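Local coordinates for protein putative thiosulfate sulfurtransferase ynjE (Escherichia coli K-12, PDB 3IPP) that transfers sulfur from thiosulfate to cyanide in the periplasm, giving thiocyanate and sulfite, with a cysteine persulfide as the intermediate, at residues E181-K186 against W394-S399; S290-R295 against Q360-Y365; K150-A155 against T205-Y210. One frame throughout, in Å; residues are numbered along the deposited sequence.

Interaction 1 of 3, residues E181-K186 against W394-S399; sequences EPLWNK and WYEWSS. With NA (sodium ion), chain G.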
loop_
_atom_site.group_PDB
_atom_site.type_symbol
_atom_site.label_atom_id
_atom_site.label_comp_id
_atom_site.label_asym_id
_atom_site.label_seq_id
_atom_site.Cartn_x
_atom_site.Cartn_y
_atom_site.Cartn_z
ATOM N N GLU A 181 3.406 3.673 -25.084
ATOM C CA GLU A 181 2.770 4.793 -25.777
ATOM C C GLU A 181 1.568 4.244 -26.582
ATOM O O GLU A 181 1.567 3.073 -26.940
ATOM C CB GLU A 181 3.794 5.525 -26.663
ATOM C CG GLU A 181 3.581 7.050 -26.610
ATOM C CD GLU A 181 4.552 7.803 -25.713
ATOM O OE1 GLU A 181 5.687 7.322 -25.509
ATOM O OE2 GLU A 181 4.188 8.910 -25.237
ATOM N N PRO A 182 0.551 5.071 -26.897
ATOM C CA PRO A 182 0.407 6.535 -26.849
ATOM C C PRO A 182 -0.132 7.125 -25.538
ATOM O O PRO A 182 0.200 8.279 -25.203
ATOM C CB PRO A 182 -0.541 6.832 -28.028
ATOM C CG PRO A 182 -1.382 5.579 -28.204
ATOM C CD PRO A 182 -0.616 4.424 -27.544
ATOM N N LEU A 183 -0.927 6.341 -24.799
ATOM C CA LEU A 183 -1.567 6.816 -23.559
ATOM C C LEU A 183 -0.941 6.363 -22.252
ATOM O O LEU A 183 -1.423 6.745 -21.201
ATOM C CB LEU A 183 -3.027 6.400 -23.551
ATOM C CG LEU A 183 -4.034 7.247 -24.313
ATOM C CD1 LEU A 183 -5.379 6.524 -24.200
ATOM C CD2 LEU A 183 -4.099 8.690 -23.726
ATOM N N TRP A 184 0.126 5.570 -22.315
ATOM C CA TRP A 184 0.706 4.909 -21.159
ATOM C C TRP A 184 -0.323 4.034 -20.450
ATOM O O TRP A 184 -0.428 3.956 -19.211
ATOM C CB TRP A 184 1.464 5.902 -20.254
ATOM C CG TRP A 184 2.687 6.393 -20.984
ATOM C CD1 TRP A 184 2.868 7.636 -21.523
ATOM C CD2 TRP A 184 3.858 5.617 -21.361
ATOM N NE1 TRP A 184 4.083 7.693 -22.184
ATOM C CE2 TRP A 184 4.714 6.479 -22.092
ATOM C CE3 TRP A 184 4.261 4.286 -21.149
ATOM C CZ2 TRP A 184 5.970 6.055 -22.618
ATOM C CZ3 TRP A 184 5.523 3.856 -21.669
ATOM C CH2 TRP A 184 6.358 4.749 -22.387
ATOM N N ASN A 185 -1.134 3.416 -21.279
ATOM C CA ASN A 185 -2.046 2.410 -20.823
ATOM C C ASN A 185 -1.365 1.068 -20.998
ATOM O O ASN A 185 -0.372 0.966 -21.715
ATOM C CB ASN A 185 -3.376 2.497 -21.589
ATOM C CG ASN A 185 -4.336 3.483 -20.956
ATOM O OD1 ASN A 185 -4.003 4.127 -19.970
ATOM N ND2 ASN A 185 -5.538 3.605 -21.516
ATOM N N LYS A 186 -1.898 0.050 -20.330
ATOM C CA LYS A 186 -1.324 -1.283 -20.425
ATOM C C LYS A 186 -1.338 -1.728 -21.886
ATOM O O LYS A 186 -2.202 -1.333 -22.651
ATOM C CB LYS A 186 -2.081 -2.274 -19.552
ATOM C CG LYS A 186 -3.468 -2.539 -20.013
ATOM C CD LYS A 186 -4.162 -3.527 -19.113
ATOM C CE LYS A 186 -5.707 -3.378 -19.291
ATOM N NZ LYS A 186 -6.230 -3.692 -20.677
ATOM N N TRP A 394 -5.647 11.262 -15.798
ATOM C CA TRP A 394 -5.785 12.651 -16.209
ATOM C C TRP A 394 -5.245 12.844 -17.608
ATOM O O TRP A 394 -5.689 13.691 -18.344
ATOM C CB TRP A 394 -5.061 13.561 -15.227
ATOM C CG TRP A 394 -5.013 15.002 -15.642
ATOM C CD1 TRP A 394 -3.917 15.699 -16.041
ATOM C CD2 TRP A 394 -6.132 15.916 -15.762
ATOM N NE1 TRP A 394 -4.266 16.984 -16.371
ATOM C CE2 TRP A 394 -5.608 17.154 -16.205
ATOM C CE3 TRP A 394 -7.525 15.801 -15.537
ATOM C CZ2 TRP A 394 -6.415 18.265 -16.455
ATOM C CZ3 TRP A 394 -8.326 16.931 -15.729
ATOM C CH2 TRP A 394 -7.773 18.135 -16.207
ATOM N N TYR A 395 -4.246 12.066 -17.981
ATOM C CA TYR A 395 -3.672 12.170 -19.321
ATOM C C TYR A 395 -4.742 11.916 -20.390
ATOM O O TYR A 395 -4.898 12.725 -21.299
ATOM C CB TYR A 395 -2.491 11.197 -19.427
ATOM C CG TYR A 395 -1.578 11.357 -20.612
ATOM C CD1 TYR A 395 -1.383 12.601 -21.240
ATOM C CD2 TYR A 395 -0.886 10.257 -21.089
ATOM C CE1 TYR A 395 -0.524 12.717 -22.348
ATOM C CE2 TYR A 395 -0.043 10.348 -22.184
ATOM C CZ TYR A 395 0.143 11.568 -22.809
ATOM O OH TYR A 395 0.984 11.587 -23.890
ATOM N N GLU A 396 -5.514 10.838 -20.261
ATOM C CA GLU A 396 -6.578 10.606 -21.219
ATOM C C GLU A 396 -7.758 11.553 -21.005
ATOM O O GLU A 396 -8.285 12.100 -21.959
ATOM C CB GLU A 396 -7.038 9.153 -21.227
ATOM C CG GLU A 396 -8.103 8.873 -22.240
ATOM C CD GLU A 396 -8.730 7.492 -22.075
ATOM O OE1 GLU A 396 -8.874 6.998 -20.934
ATOM O OE2 GLU A 396 -9.083 6.869 -23.106
ATOM N N TRP A 397 -8.191 11.744 -19.785
ATOM C CA TRP A 397 -9.310 12.634 -19.546
ATOM C C TRP A 397 -9.154 13.999 -20.201
ATOM O O TRP A 397 -10.025 14.449 -20.988
ATOM C CB TRP A 397 -9.571 12.805 -18.065
ATOM C CG TRP A 397 -10.894 13.462 -17.766
ATOM C CD1 TRP A 397 -11.121 14.800 -17.578
ATOM C CD2 TRP A 397 -12.156 12.813 -17.549
ATOM N NE1 TRP A 397 -12.437 15.023 -17.297
ATOM C CE2 TRP A 397 -13.098 13.833 -17.235
ATOM C CE3 TRP A 397 -12.578 11.471 -17.559
ATOM C CZ2 TRP A 397 -14.468 13.563 -16.962
ATOM C CZ3 TRP A 397 -13.938 11.190 -17.300
ATOM C CH2 TRP A 397 -14.863 12.246 -16.981
ATOM N N SER A 398 -8.054 14.665 -19.878
ATOM C CA SER A 398 -7.840 16.048 -20.377
ATOM C C SER A 398 -7.453 16.160 -21.876
ATOM O O SER A 398 -7.275 17.261 -22.359
ATOM C CB SER A 398 -6.827 16.780 -19.510
ATOM O OG SER A 398 -5.605 16.077 -19.490
ATOM N N SER A 399 -7.291 15.025 -22.577
ATOM C CA SER A 399 -7.212 14.963 -24.066
ATOM C C SER A 399 -8.458 15.452 -24.738
ATOM O O SER A 399 -8.424 16.023 -25.809
ATOM C CB SER A 399 -7.079 13.522 -24.523
ATOM O OG SER A 399 -5.719 13.230 -24.625
HETATM NA NA NA G . -2.483 4.841 -18.098
HETATM O O HOH W 1 -2.683 7.051 -18.806
HETATM O O HOH W 2 -8.267 4.114 -20.104
#

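Interaction 2 of 3, residues S290-R295 against Q360-Y365; sequences SLVSIR and QQVSFY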
loop_
_atom_site.group_PDB
_atom_site.type_symbol
_atom_site.label_atom_id
_atom_site.label_comp_id
_atom_site.label_asym_id
_atom_site.label_seq_id
_atom_site.Cartn_x
_atom_site.Cartn_y
_atom_site.Cartn_z
ATOM N N SER A 290 -17.291 5.473 -6.522
ATOM C CA SER A 290 -16.363 6.617 -6.394
ATOM C C SER A 290 -15.293 6.503 -7.465
ATOM O O SER A 290 -14.757 5.415 -7.701
ATOM C CB SER A 290 -15.624 6.610 -5.035
ATOM O OG SER A 290 -16.451 7.019 -3.988
ATOM N N LEU A 291 -14.973 7.622 -8.105
ATOM C CA LEU A 291 -13.806 7.623 -8.965
ATOM C C LEU A 291 -12.837 8.457 -8.147
ATOM O O LEU A 291 -13.164 9.611 -7.793
ATOM C CB LEU A 291 -14.085 8.256 -10.341
ATOM C CG LEU A 291 -12.924 8.402 -11.354
ATOM C CD1 LEU A 291 -12.423 7.022 -11.798
ATOM C CD2 LEU A 291 -13.342 9.234 -12.579
ATOM N N VAL A 292 -11.671 7.865 -7.832
ATOM C CA VAL A 292 -10.742 8.421 -6.861
ATOM C C VAL A 292 -9.436 8.952 -7.444
ATOM O O VAL A 292 -8.644 8.217 -8.105
ATOM C CB VAL A 292 -10.412 7.358 -5.794
ATOM C CG1 VAL A 292 -9.538 7.967 -4.733
ATOM C CG2 VAL A 292 -11.694 6.810 -5.175
ATOM N N SER A 293 -9.189 10.226 -7.192
ATOM C CA SER A 293 -8.006 10.855 -7.682
ATOM C C SER A 293 -6.923 10.651 -6.654
ATOM O O SER A 293 -7.017 11.158 -5.509
ATOM C CB SER A 293 -8.210 12.338 -7.878
ATOM O OG SER A 293 -6.947 12.987 -8.155
ATOM N N ILE A 294 -5.899 9.901 -7.071
ATOM C CA ILE A 294 -4.669 9.721 -6.303
ATOM C C ILE A 294 -3.628 10.658 -6.883
ATOM O O ILE A 294 -2.650 10.210 -7.469
ATOM C CB ILE A 294 -4.178 8.293 -6.365
ATOM C CG1 ILE A 294 -5.321 7.336 -5.977
ATOM C CG2 ILE A 294 -2.985 8.091 -5.410
ATOM C CD1 ILE A 294 -5.867 7.532 -4.538
ATOM N N ARG A 295 -3.873 11.967 -6.745
ATOM C CA ARG A 295 -3.002 13.017 -7.235
ATOM C C ARG A 295 -2.734 14.013 -6.081
ATOM O O ARG A 295 -3.538 14.135 -5.127
ATOM C CB ARG A 295 -3.700 13.718 -8.399
ATOM C CG ARG A 295 -3.895 12.772 -9.651
ATOM C CD ARG A 295 -4.683 13.469 -10.768
ATOM N NE ARG A 295 -3.826 14.448 -11.435
ATOM C CZ ARG A 295 -4.245 15.563 -11.998
ATOM N NH1 ARG A 295 -5.516 15.869 -11.944
ATOM N NH2 ARG A 295 -3.386 16.382 -12.589
ATOM N N GLN A 360 -18.692 0.631 -2.039
ATOM C CA GLN A 360 -18.845 1.223 -3.360
ATOM C C GLN A 360 -18.082 0.465 -4.419
ATOM O O GLN A 360 -17.101 -0.214 -4.091
ATOM C CB GLN A 360 -18.314 2.655 -3.342
ATOM C CG GLN A 360 -19.124 3.571 -2.463
ATOM C CD GLN A 360 -18.431 4.886 -2.235
ATOM O OE1 GLN A 360 -17.211 5.004 -2.414
ATOM N NE2 GLN A 360 -19.208 5.908 -1.881
ATOM N N GLN A 361 -18.495 0.604 -5.691
ATOM C CA GLN A 361 -17.579 0.386 -6.847
ATOM C C GLN A 361 -16.605 1.583 -6.864
ATOM O O GLN A 361 -17.036 2.751 -7.036
ATOM C CB GLN A 361 -18.316 0.352 -8.199
ATOM C CG GLN A 361 -19.598 -0.437 -8.215
ATOM C CD GLN A 361 -19.321 -1.939 -8.290
ATOM O OE1 GLN A 361 -18.547 -2.401 -9.160
ATOM N NE2 GLN A 361 -19.901 -2.700 -7.345
ATOM N N VAL A 362 -15.317 1.286 -6.704
ATOM C CA VAL A 362 -14.257 2.280 -6.498
ATOM C C VAL A 362 -13.149 2.066 -7.511
ATOM O O VAL A 362 -12.598 0.949 -7.642
ATOM C CB VAL A 362 -13.614 2.090 -5.065
ATOM C CG1 VAL A 362 -12.401 3.057 -4.819
ATOM C CG2 VAL A 362 -14.700 2.217 -3.979
ATOM N N SER A 363 -12.796 3.133 -8.206
ATOM C CA SER A 363 -11.743 3.065 -9.183
ATOM C C SER A 363 -10.786 4.210 -8.922
ATOM O O SER A 363 -11.245 5.375 -8.686
ATOM C CB SER A 363 -12.299 3.168 -10.612
ATOM O OG SER A 363 -11.302 2.797 -11.550
ATOM N N PHE A 364 -9.477 3.874 -8.933
ATOM C CA PHE A 364 -8.405 4.816 -8.663
ATOM C C PHE A 364 -7.770 5.257 -9.976
ATOM O O PHE A 364 -7.570 4.419 -10.872
ATOM C CB PHE A 364 -7.317 4.157 -7.778
ATOM C CG PHE A 364 -7.837 3.632 -6.461
ATOM C CD1 PHE A 364 -8.016 4.495 -5.376
ATOM C CD2 PHE A 364 -8.157 2.284 -6.312
ATOM C CE1 PHE A 364 -8.516 4.054 -4.149
ATOM C CE2 PHE A 364 -8.660 1.792 -5.078
ATOM C CZ PHE A 364 -8.849 2.674 -3.989
ATOM N N TYR A 365 -7.386 6.531 -10.084
ATOM C CA TYR A 365 -6.578 6.968 -11.219
ATOM C C TYR A 365 -5.627 8.058 -10.753
ATOM O O TYR A 365 -5.789 8.562 -9.669
ATOM C CB TYR A 365 -7.497 7.537 -12.321
ATOM C CG TYR A 365 -8.031 8.905 -11.976
ATOM C CD1 TYR A 365 -9.174 9.045 -11.219
ATOM C CD2 TYR A 365 -7.334 10.054 -12.353
ATOM C CE1 TYR A 365 -9.638 10.330 -10.850
ATOM C CE2 TYR A 365 -7.796 11.325 -12.033
ATOM C CZ TYR A 365 -8.938 11.432 -11.288
ATOM O OH TYR A 365 -9.370 12.652 -10.966
#

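Interaction 3 of 3, residues K150-A155 against T205-Y210; sequences KVIEAA and TTVILY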
loop_
_atom_site.group_PDB
_atom_site.type_symbol
_atom_site.label_atom_id
_atom_site.label_comp_id
_atom_site.label_asym_id
_atom_site.label_seq_id
_atom_site.Cartn_x
_atom_site.Cartn_y
_atom_site.Cartn_z
ATOM N N LYS A 150 7.638 -16.731 -7.716
ATOM C CA LYS A 150 8.731 -15.964 -8.255
ATOM C C LYS A 150 8.776 -14.612 -7.593
ATOM O O LYS A 150 7.729 -14.074 -7.142
ATOM C CB LYS A 150 8.600 -15.840 -9.772
ATOM C CG LYS A 150 9.197 -17.087 -10.495
ATOM C CD LYS A 150 8.500 -17.304 -11.845
ATOM C CE LYS A 150 9.210 -18.337 -12.692
ATOM N NZ LYS A 150 9.318 -19.599 -11.919
ATOM N N VAL A 151 9.999 -14.094 -7.507
ATOM C CA VAL A 151 10.296 -12.785 -6.939
ATOM C C VAL A 151 10.758 -11.957 -8.094
ATOM O O VAL A 151 11.610 -12.403 -8.866
ATOM C CB VAL A 151 11.444 -12.864 -5.921
ATOM C CG1 VAL A 151 11.710 -11.520 -5.305
ATOM C CG2 VAL A 151 11.111 -13.878 -4.835
ATOM N N ILE A 152 10.181 -10.770 -8.250
ATOM C CA ILE A 152 10.539 -9.941 -9.407
ATOM C C ILE A 152 10.722 -8.494 -9.028
ATOM O O ILE A 152 9.843 -7.911 -8.392
ATOM C CB ILE A 152 9.475 -10.040 -10.589
ATOM C CG1 ILE A 152 9.176 -11.509 -10.959
ATOM C CG2 ILE A 152 9.922 -9.233 -11.816
ATOM C CD1 ILE A 152 8.096 -11.688 -12.039
ATOM N N GLU A 153 11.851 -7.916 -9.429
ATOM C CA GLU A 153 12.054 -6.476 -9.350
ATOM C C GLU A 153 11.461 -5.781 -10.575
ATOM O O GLU A 153 11.757 -6.149 -11.722
ATOM C CB GLU A 153 13.520 -6.085 -9.240
ATOM C CG GLU A 153 13.691 -4.569 -9.034
ATOM C CD GLU A 153 15.104 -4.144 -8.634
ATOM O OE1 GLU A 153 15.869 -4.970 -8.060
ATOM O OE2 GLU A 153 15.447 -2.958 -8.887
ATOM N N ALA A 154 10.618 -4.780 -10.296
ATOM C CA ALA A 154 10.009 -3.929 -11.311
ATOM C C ALA A 154 10.590 -2.512 -11.249
ATOM O O ALA A 154 10.638 -1.900 -10.198
ATOM C CB ALA A 154 8.497 -3.897 -11.120
ATOM N N ALA A 155 11.027 -2.016 -12.387
ATOM C CA ALA A 155 11.505 -0.636 -12.524
ATOM C C ALA A 155 11.350 -0.166 -13.983
ATOM O O ALA A 155 11.192 -0.984 -14.885
ATOM C CB ALA A 155 12.961 -0.525 -12.085
ATOM N N THR A 205 1.132 -19.287 -10.613
ATOM C CA THR A 205 2.429 -18.955 -10.066
ATOM C C THR A 205 2.212 -17.824 -9.065
ATOM O O THR A 205 1.581 -16.822 -9.414
ATOM C CB THR A 205 3.337 -18.443 -11.181
ATOM O OG1 THR A 205 3.354 -19.395 -12.262
ATOM C CG2 THR A 205 4.750 -18.204 -10.668
ATOM N N THR A 206 2.670 -17.969 -7.825
ATOM C CA THR A 206 2.661 -16.816 -6.928
ATOM C C THR A 206 3.758 -15.844 -7.349
ATOM O O THR A 206 4.906 -16.235 -7.528
ATOM C CB THR A 206 2.844 -17.187 -5.464
ATOM O OG1 THR A 206 1.730 -17.975 -5.029
ATOM C CG2 THR A 206 2.947 -15.938 -4.595
ATOM N N VAL A 207 3.393 -14.581 -7.539
ATOM C CA VAL A 207 4.352 -13.553 -7.971
ATOM C C VAL A 207 4.520 -12.507 -6.879
ATOM O O VAL A 207 3.539 -11.898 -6.435
ATOM C CB VAL A 207 3.925 -12.848 -9.313
ATOM C CG1 VAL A 207 4.857 -11.704 -9.642
ATOM C CG2 VAL A 207 3.875 -13.853 -10.471
ATOM N N ILE A 208 5.758 -12.320 -6.444
ATOM C CA ILE A 208 6.064 -11.346 -5.395
ATOM C C ILE A 208 6.895 -10.282 -6.033
ATOM O O ILE A 208 7.978 -10.569 -6.520
ATOM C CB ILE A 208 6.950 -11.901 -4.266
ATOM C CG1 ILE A 208 6.626 -13.352 -3.905
ATOM C CG2 ILE A 208 6.928 -10.933 -3.097
ATOM C CD1 ILE A 208 5.549 -13.487 -2.941
ATOM N N LEU A 209 6.397 -9.061 -6.011
ATOM C CA LEU A 209 7.022 -7.959 -6.743
ATOM C C LEU A 209 7.504 -6.942 -5.783
ATOM O O LEU A 209 6.871 -6.666 -4.759
ATOM C CB LEU A 209 5.986 -7.272 -7.672
ATOM C CG LEU A 209 5.743 -8.053 -8.984
ATOM C CD1 LEU A 209 4.271 -8.028 -9.437
ATOM C CD2 LEU A 209 6.732 -7.606 -10.092
ATOM N N TYR A 210 8.616 -6.330 -6.132
ATOM C CA TYR A 210 9.084 -5.197 -5.356
ATOM C C TYR A 210 9.733 -4.228 -6.299
ATOM O O TYR A 210 10.097 -4.589 -7.428
ATOM C CB TYR A 210 10.109 -5.653 -4.300
ATOM C CG TYR A 210 11.463 -5.947 -4.862
ATOM C CD1 TYR A 210 12.463 -4.982 -4.871
ATOM C CD2 TYR A 210 11.755 -7.208 -5.389
ATOM C CE1 TYR A 210 13.725 -5.261 -5.386
ATOM C CE2 TYR A 210 13.019 -7.500 -5.907
ATOM C CZ TYR A 210 14.009 -6.528 -5.893
ATOM O OH TYR A 210 15.253 -6.840 -6.423
#

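Interaction 1 of 3, residues E181-K186 against W394-S399
Tyr395 lays its ring against the 181-186 turn, touching Leu183 O, Pro182 O and Trp184 CD1. Its CD2 lies 3.6 Å from Leu183 O, which meets the ring at its edge, and its CE2 comes within 4.0 Å of Trp184 CD1, the two side chains crossing at a slant. CG of Tyr395 is anti to the backbone N (chi1 -167°), which carries the ring out from helix 393-397 toward the turn. Beside it Leu183 CD2 rests 3.9 Å from Glu396 CB, while CD1 of the same leucine crosses the extended glutamate chain at an angle, 3.9 Å from Glu396 OE2. No direct hydrogen bond spans the two segments; one water joins Asn185 ND2 to Glu396 OE1, which also bonds to Tyr390 OH. The contact ties the second rhodanese repeat to the third at the surface of the monomer, and a sodium ion sits at this interface. Trp184 O and Asn185 OD1 each bind the sodium ion at 2.5 Å, and Thr368 O and Asp391 OD1, from the third repeat, bind it too. A water on the ion donates to Leu183 O, the same carbonyl that faces the tyrosine edge. Further out, Lys186 N is hydrogen-bonded to Asp391 OD2, and Tyr309 packs edge-to-face with Tyr395.

Interaction 2 of 3, residues S290-R295 against Q360-Y365
Ser290 opens the pairing with two bonds to the neighbouring strand: its N donates to Gln361 O (2.8 Å), and its OG donates to Gln360 OE1 (2.7 Å) from above the plane of the amide. Arg320 NH1 also bonds to this hydroxyl. That OE1 also accepts from Lys357 N, and NE2 of the same amide is spent on Gln287 O and Asn355 O, which fixes the amide's rotation. From there the backbone bonds run on in parallel register, Ser363 N to Ser290 O, Val292 N to Ser363 O, Tyr365 N to Val292 O, and lastly Ile294 N to Tyr365 O at 2.9 Å and 170°. These are adjacent interior strands of the parallel sheet of the third rhodanese domain, and 361-365 runs straight into the loop of the persulfide-forming Cys366. On the face of Val292, that residue's CB lies 3.8 Å from Phe364 CD1, an atom Ile294 CD1 also touches, and helix 370-381 covers the phenylalanine. On the other face, chi1 of 75° folds the Tyr365 ring back over the neighbouring strand, with Ser293 CA 4.0 Å from the ring centroid in a CH-pi contact. Glu315 gathers the polar ends there: OE2 accepts from Tyr365 OH and forms a salt bridge with Arg295 NH1, which also bonds to Gly314 O, while OE1 bonds to Ser293 OG. Ser363 OG pairs with Ser388 OG.

Interaction 3 of 3, residues K150-A155 against T205-Y210
Glu153 and Tyr210 close the tight end of this strand pair. Glu153 CA lies over one face of the Tyr210 ring toward its rim, and Glu153 CB approaches Tyr210 CZ to 3.4 Å. The ring reaches across because chi1 of 76° sets CG between the backbone N and the carbonyl carbon. Glu153 extends past the phenol, with the carboxylate plane turned 52° from the ring, and Tyr210 OH makes a weak hydrogen bond to Glu153 OE1 (2.6 Å). Ile167 N also bonds to that hydroxyl, and OE2 of the glutamate forms a salt bridge with Arg212, the principal partner of this carboxylate. The glutamate side chain also lies close to a bound phosphate, probably from the crystallisation liquor. The parallel strands are joined by backbone bonds, from Lys150 N to Thr206 O at one end to Ala154 N to Tyr210 O (2.9 Å) at the other. Both are interior strands of the five-stranded parallel sheet of the second rhodanese domain. On the face of Ile152, Leu209 stands side by side with it, CD2 at 3.7 Å from Ile152 CB, and helix 214-227 packs on the leucine. Farther along this face the fit slackens: Ile152 CD1 meets Val207 CG1 at 4.0 Å, and the partly exposed, loosely held Lys150 touches Thr205 only through CD and CG2, also 4.0 Å apart.

How the interactions relate
Along the chain interaction 3 comes before interaction 2, while interaction 1 starts between the two strands of interaction 3 and ends after both strands of interaction 2. Interactions 2 and 3 are equivalent strand pairs in two separate rhodanese sheets of the same strand order; their centres are about 25 Å apart and they do not touch. Interaction 1 joins those domains at the surface. Centre to centre it lies about 16 Å from interaction 2 and 26 Å from interaction 3; it touches interaction 2 through Trp394, which packs on Arg295 and Tyr365. Cys366 directly follows strand 361-365, and Trp394 pairs with it by a backbone hydrogen bond, so the active-site loop borders both interactions 1 and 2.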